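Local coordinates for 177aa long conserved hypothetical protein (ST1454) (Sulfolobus tokodaii, PDB 1WOZ), which probably transfers an adenosyl group from ATP to cob(I)alamin, as a PduO-type corrinoid adenosyltransferase, at residues 44-56 against 153-165. Numbering follows the deposited sequence.
Sequences KIPWEDMKKDLER and LFAMALVANKRRN
Arg163 and Asp49 form an end-on salt bridge, two nitrogens to two oxygens. Arg163 NH1 reaches Asp49 OD1 at 3.0 Å and Arg163 NH2 reaches Asp49 OD2 at 2.7 Å, both bonds almost straight and both using syn lone pairs. The two bonds hold carboxylate and guanidinium nearly coplanar, 10° apart; Glu95 of helix 79-96 is a second acidic partner for NH2.

The same arginine also serves the indole of Trp47. Its chain, extended from CG to NE, runs across one face, with Arg163 CD 3.6 Å from the centroid of the five-membered ring in a CH-pi contact. The guanidinium makes a cation-pi contact there but stands nearly upright on the ring, the planes 83° apart. Pro46 CG covers the opposite face, and Ala160 CB sits 3.6 Å from Trp47 CZ3. At the indole edge lies Arg164 CG, and Trp47 CZ2 sits off-centre over one face of the tilted Arg164 guanidinium, whose NH2 is salt-bridged to Glu110. With an alanine at Trp47, the aliphatic part of Arg163 is likely to lose the face it lies on and a gap to open beside Pro46, though Asp49 would still grip the guanidinium.

Deeper in, the packing is mostly apolar. Met50, a selenomethionine, is a knob among Met156, Val159, Ala160 and Arg163, its CE 3.6 Å from Val159 CG1 and over a face of the Arg163 guanidinium. Met156, likewise selenomethionine, sends CE to within 3.4 Å of Asp53 CB; Asp53 OD2 is hydrogen-bonded to Tyr92 and salt-bridged to Arg88. Leu54 CD2 meets Leu153 CD2 at 3.7 Å.

Thus residues 48-56, with Trp47 at the N-cap position, and 153-163 run nearly antiparallel, 163° between their axes, a pairing within the helical bundle of the cobalamin adenosyltransferase family.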
loop_
_atom_site.group_PDB
_atom_site.type_symbol
_atom_site.label_atom_id
_atom_site.label_comp_id
_atom_site.label_asym_id
_atom_site.label_seq_id
_atom_site.Cartn_x
_atom_site.Cartn_y
_atom_site.Cartn_z
ATOM N N LYS A 44 -3.189 -8.060 -13.025
ATOM C CA LYS A 44 -2.855 -9.395 -12.507
ATOM C C LYS A 44 -3.986 -10.425 -12.633
ATOM O O LYS A 44 -3.808 -11.593 -12.307
ATOM C CB LYS A 44 -2.481 -9.294 -11.020
ATOM C CG LYS A 44 -1.309 -8.383 -10.692
ATOM C CD LYS A 44 -0.014 -8.957 -11.194
ATOM C CE LYS A 44 0.364 -10.230 -10.441
ATOM N NZ LYS A 44 1.660 -10.788 -10.942
ATOM N N ILE A 45 -5.136 -9.992 -13.103
ATOM C CA ILE A 45 -6.319 -10.848 -13.225
ATOM C C ILE A 45 -6.568 -11.178 -14.699
ATOM O O ILE A 45 -6.696 -10.282 -15.535
ATOM C CB ILE A 45 -7.553 -10.100 -12.624
ATOM C CG1 ILE A 45 -7.438 -10.064 -11.094
ATOM C CG2 ILE A 45 -8.855 -10.752 -13.038
ATOM C CD1 ILE A 45 -8.436 -9.057 -10.469
ATOM N N PRO A 46 -6.669 -12.471 -15.030
ATOM C CA PRO A 46 -6.895 -12.865 -16.422
ATOM C C PRO A 46 -8.355 -12.935 -16.876
ATOM O O PRO A 46 -8.630 -13.075 -18.065
ATOM C CB PRO A 46 -6.236 -14.238 -16.482
ATOM C CG PRO A 46 -6.657 -14.831 -15.135
ATOM C CD PRO A 46 -6.421 -13.655 -14.176
ATOM N N TRP A 47 -9.295 -12.829 -15.956
ATOM C CA TRP A 47 -10.695 -12.989 -16.331
ATOM C C TRP A 47 -11.330 -11.715 -16.842
ATOM O O TRP A 47 -11.307 -10.672 -16.178
ATOM C CB TRP A 47 -11.466 -13.548 -15.143
ATOM C CG TRP A 47 -10.793 -14.774 -14.571
ATOM C CD1 TRP A 47 -10.641 -15.997 -15.170
ATOM C CD2 TRP A 47 -10.132 -14.866 -13.305
ATOM N NE1 TRP A 47 -9.925 -16.842 -14.353
ATOM C CE2 TRP A 47 -9.599 -16.176 -13.202
ATOM C CE3 TRP A 47 -9.941 -13.970 -12.250
ATOM C CZ2 TRP A 47 -8.880 -16.606 -12.089
ATOM C CZ3 TRP A 47 -9.220 -14.400 -11.129
ATOM C CH2 TRP A 47 -8.700 -15.709 -11.061
ATOM N N GLU A 48 -11.933 -11.813 -18.016
ATOM C CA GLU A 48 -12.507 -10.631 -18.650
ATOM C C GLU A 48 -13.665 -9.999 -17.926
ATOM O O GLU A 48 -13.832 -8.777 -18.003
ATOM C CB GLU A 48 -12.934 -10.950 -20.090
ATOM C CG GLU A 48 -11.800 -11.329 -21.004
ATOM C CD GLU A 48 -10.790 -10.228 -21.185
ATOM O OE1 GLU A 48 -11.171 -9.028 -21.276
ATOM O OE2 GLU A 48 -9.599 -10.570 -21.249
ATOM N N ASP A 49 -14.473 -10.798 -17.228
ATOM C CA ASP A 49 -15.590 -10.214 -16.515
ATOM C C ASP A 49 -15.128 -9.307 -15.402
ATOM O O ASP A 49 -15.690 -8.220 -15.211
ATOM C CB ASP A 49 -16.576 -11.278 -15.980
ATOM C CG ASP A 49 -15.915 -12.374 -15.115
ATOM O OD1 ASP A 49 -14.666 -12.467 -15.009
ATOM O OD2 ASP A 49 -16.691 -13.170 -14.548
HETATM N N MSE A 50 -14.105 -9.740 -14.667
HETATM C CA MSE A 50 -13.585 -8.916 -13.584
HETATM C C MSE A 50 -12.849 -7.688 -14.104
HETATM O O MSE A 50 -12.951 -6.613 -13.522
HETATM C CB MSE A 50 -12.640 -9.719 -12.687
HETATM C CG MSE A 50 -13.362 -10.663 -11.766
HETATM SE SE MSE A 50 -12.108 -11.457 -10.497
HETATM C CE MSE A 50 -13.049 -13.149 -10.202
ATOM N N LYS A 51 -12.086 -7.851 -15.179
ATOM C CA LYS A 51 -11.363 -6.719 -15.751
ATOM C C LYS A 51 -12.371 -5.645 -16.163
ATOM O O LYS A 51 -12.174 -4.467 -15.875
ATOM C CB LYS A 51 -10.558 -7.133 -16.990
ATOM C CG LYS A 51 -9.347 -8.039 -16.755
ATOM C CD LYS A 51 -8.661 -8.308 -18.119
ATOM C CE LYS A 51 -7.393 -9.164 -18.029
ATOM N NZ LYS A 51 -6.221 -8.462 -17.377
ATOM N N LYS A 52 -13.449 -6.062 -16.826
ATOM C CA LYS A 52 -14.484 -5.116 -17.268
ATOM C C LYS A 52 -15.102 -4.358 -16.093
ATOM O O LYS A 52 -15.235 -3.117 -16.133
ATOM C CB LYS A 52 -15.582 -5.863 -18.046
ATOM C CG LYS A 52 -16.849 -5.050 -18.344
ATOM C CD LYS A 52 -17.916 -5.953 -18.984
ATOM C CE LYS A 52 -19.236 -5.224 -19.245
ATOM N NZ LYS A 52 -19.096 -4.179 -20.300
ATOM N N ASP A 53 -15.472 -5.084 -15.040
ATOM C CA ASP A 53 -16.067 -4.442 -13.871
ATOM C C ASP A 53 -15.113 -3.456 -13.202
ATOM O O ASP A 53 -15.504 -2.333 -12.857
ATOM C CB ASP A 53 -16.509 -5.493 -12.837
ATOM C CG ASP A 53 -17.730 -6.290 -13.301
ATOM O OD1 ASP A 53 -18.474 -5.770 -14.167
ATOM O OD2 ASP A 53 -17.940 -7.409 -12.799
ATOM N N LEU A 54 -13.870 -3.886 -12.998
ATOM C CA LEU A 54 -12.878 -3.031 -12.353
ATOM C C LEU A 54 -12.550 -1.800 -13.203
ATOM O O LEU A 54 -12.331 -0.713 -12.668
ATOM C CB LEU A 54 -11.608 -3.838 -12.049
ATOM C CG LEU A 54 -11.796 -4.877 -10.932
ATOM C CD1 LEU A 54 -10.586 -5.802 -10.900
ATOM C CD2 LEU A 54 -12.008 -4.174 -9.585
ATOM N N GLU A 55 -12.509 -1.962 -14.523
ATOM C CA GLU A 55 -12.225 -0.808 -15.377
ATOM C C GLU A 55 -13.332 0.230 -15.244
ATOM O O GLU A 55 -13.052 1.425 -15.275
ATOM C CB GLU A 55 -12.017 -1.238 -16.840
ATOM C CG GLU A 55 -10.609 -1.811 -17.045
ATOM C CD GLU A 55 -10.448 -2.622 -18.313
ATOM O OE1 GLU A 55 -11.459 -2.851 -19.003
ATOM O OE2 GLU A 55 -9.303 -3.044 -18.610
ATOM N N ARG A 56 -14.579 -0.213 -15.070
ATOM C CA ARG A 56 -15.691 0.727 -14.880
ATOM C C ARG A 56 -15.532 1.453 -13.538
ATOM O O ARG A 56 -15.796 2.663 -13.429
ATOM C CB ARG A 56 -17.046 0.002 -14.933
ATOM C CG ARG A 56 -18.216 0.846 -14.398
ATOM C CD ARG A 56 -19.551 0.225 -14.799
ATOM N NE ARG A 56 -20.680 0.943 -14.218
ATOM C CZ ARG A 56 -21.950 0.650 -14.486
ATOM N NH1 ARG A 56 -22.232 -0.345 -15.322
ATOM N NH2 ARG A 56 -22.926 1.354 -13.935
ATOM N N LEU A 153 -15.183 -6.182 -4.159
ATOM C CA LEU A 153 -13.815 -6.690 -4.251
ATOM C C LEU A 153 -13.680 -8.022 -3.488
ATOM O O LEU A 153 -12.984 -8.933 -3.937
ATOM C CB LEU A 153 -12.837 -5.646 -3.705
ATOM C CG LEU A 153 -12.683 -4.390 -4.600
ATOM C CD1 LEU A 153 -11.942 -3.298 -3.840
ATOM C CD2 LEU A 153 -11.925 -4.744 -5.894
ATOM N N PHE A 154 -14.332 -8.100 -2.331
ATOM C CA PHE A 154 -14.340 -9.311 -1.496
ATOM C C PHE A 154 -14.978 -10.455 -2.294
ATOM O O PHE A 154 -14.412 -11.538 -2.414
ATOM C CB PHE A 154 -15.133 -9.018 -0.211
ATOM C CG PHE A 154 -15.193 -10.176 0.754
ATOM C CD1 PHE A 154 -16.206 -11.121 0.662
ATOM C CD2 PHE A 154 -14.233 -10.322 1.752
ATOM C CE1 PHE A 154 -16.271 -12.211 1.559
ATOM C CE2 PHE A 154 -14.276 -11.404 2.658
ATOM C CZ PHE A 154 -15.302 -12.351 2.558
ATOM N N ALA A 155 -16.144 -10.205 -2.886
ATOM C CA ALA A 155 -16.807 -11.254 -3.662
ATOM C C ALA A 155 -15.962 -11.694 -4.837
ATOM O O ALA A 155 -15.932 -12.882 -5.188
ATOM C CB ALA A 155 -18.192 -10.762 -4.146
HETATM N N MSE A 156 -15.245 -10.747 -5.446
HETATM C CA MSE A 156 -14.405 -11.111 -6.569
HETATM C C MSE A 156 -13.242 -11.977 -6.108
HETATM O O MSE A 156 -12.833 -12.880 -6.820
HETATM C CB MSE A 156 -13.851 -9.866 -7.277
HETATM C CG MSE A 156 -14.879 -9.042 -8.013
HETATM SE SE MSE A 156 -13.878 -7.545 -8.811
HETATM C CE MSE A 156 -15.203 -6.868 -10.069
ATOM N N ALA A 157 -12.700 -11.695 -4.927
ATOM C CA ALA A 157 -11.581 -12.485 -4.412
ATOM C C ALA A 157 -12.019 -13.937 -4.150
ATOM O O ALA A 157 -11.239 -14.870 -4.357
ATOM C CB ALA A 157 -11.021 -11.842 -3.119
ATOM N N LEU A 158 -13.262 -14.125 -3.702
ATOM C CA LEU A 158 -13.787 -15.482 -3.475
ATOM C C LEU A 158 -13.849 -16.245 -4.804
ATOM O O LEU A 158 -13.472 -17.425 -4.881
ATOM C CB LEU A 158 -15.213 -15.431 -2.898
ATOM C CG LEU A 158 -15.417 -14.685 -1.578
ATOM C CD1 LEU A 158 -16.897 -14.736 -1.197
ATOM C CD2 LEU A 158 -14.530 -15.308 -0.482
ATOM N N VAL A 159 -14.350 -15.576 -5.843
ATOM C CA VAL A 159 -14.457 -16.202 -7.146
ATOM C C VAL A 159 -13.069 -16.464 -7.733
ATOM O O VAL A 159 -12.844 -17.519 -8.367
ATOM C CB VAL A 159 -15.324 -15.349 -8.121
ATOM C CG1 VAL A 159 -15.213 -15.909 -9.547
ATOM C CG2 VAL A 159 -16.811 -15.394 -7.664
ATOM N N ALA A 160 -12.131 -15.538 -7.510
ATOM C CA ALA A 160 -10.759 -15.726 -8.003
ATOM C C ALA A 160 -10.160 -17.024 -7.448
ATOM O O ALA A 160 -9.518 -17.802 -8.191
ATOM C CB ALA A 160 -9.867 -14.540 -7.585
ATOM N N ASN A 161 -10.305 -17.245 -6.142
ATOM C CA ASN A 161 -9.768 -18.486 -5.557
ATOM C C ASN A 161 -10.479 -19.711 -6.111
ATOM O O ASN A 161 -9.845 -20.701 -6.433
ATOM C CB ASN A 161 -9.852 -18.469 -4.016
ATOM C CG ASN A 161 -8.683 -17.720 -3.397
ATOM O OD1 ASN A 161 -7.611 -17.623 -4.012
ATOM N ND2 ASN A 161 -8.874 -17.185 -2.196
ATOM N N LYS A 162 -11.801 -19.656 -6.219
ATOM C CA LYS A 162 -12.531 -20.794 -6.790
ATOM C C LYS A 162 -12.019 -21.112 -8.193
ATOM O O LYS A 162 -11.762 -22.279 -8.529
ATOM C CB LYS A 162 -14.025 -20.488 -6.872
ATOM C CG LYS A 162 -14.852 -21.609 -7.495
ATOM C CD LYS A 162 -16.327 -21.236 -7.456
ATOM C CE LYS A 162 -17.199 -22.255 -8.192
ATOM N NZ LYS A 162 -17.274 -23.531 -7.437
ATOM N N ARG A 163 -11.869 -20.085 -9.027
ATOM C CA ARG A 163 -11.380 -20.308 -10.384
ATOM C C ARG A 163 -9.951 -20.832 -10.396
ATOM O O ARG A 163 -9.518 -21.431 -11.384
ATOM C CB ARG A 163 -11.469 -19.018 -11.217
ATOM C CG ARG A 163 -12.917 -18.590 -11.482
ATOM C CD ARG A 163 -12.997 -17.311 -12.350
ATOM N NE ARG A 163 -14.373 -16.845 -12.497
ATOM C CZ ARG A 163 -14.719 -15.717 -13.113
ATOM N NH1 ARG A 163 -13.782 -14.943 -13.647
ATOM N NH2 ARG A 163 -15.994 -15.348 -13.168
ATOM N N ARG A 164 -9.214 -20.599 -9.311
ATOM C CA ARG A 164 -7.839 -21.067 -9.209
ATOM C C ARG A 164 -7.702 -22.362 -8.387
ATOM O O ARG A 164 -6.587 -22.794 -8.085
ATOM C CB ARG A 164 -6.950 -19.984 -8.567
ATOM C CG ARG A 164 -6.605 -18.836 -9.488
ATOM C CD ARG A 164 -5.765 -19.344 -10.661
ATOM N NE ARG A 164 -5.195 -18.246 -11.444
ATOM C CZ ARG A 164 -5.117 -18.245 -12.773
ATOM N NH1 ARG A 164 -5.579 -19.282 -13.468
ATOM N NH2 ARG A 164 -4.567 -17.216 -13.414
ATOM N N ASN A 165 -8.817 -22.987 -8.029
ATOM C CA ASN A 165 -8.765 -24.222 -7.226
ATOM C C ASN A 165 -8.063 -24.049 -5.894
ATOM O O ASN A 165 -7.402 -24.956 -5.390
ATOM C CB ASN A 165 -8.100 -25.359 -8.017
ATOM C CG ASN A 165 -9.031 -25.932 -9.072
ATOM O OD1 ASN A 165 -9.166 -25.377 -10.158
ATOM N ND2 ASN A 165 -9.701 -27.028 -8.740
#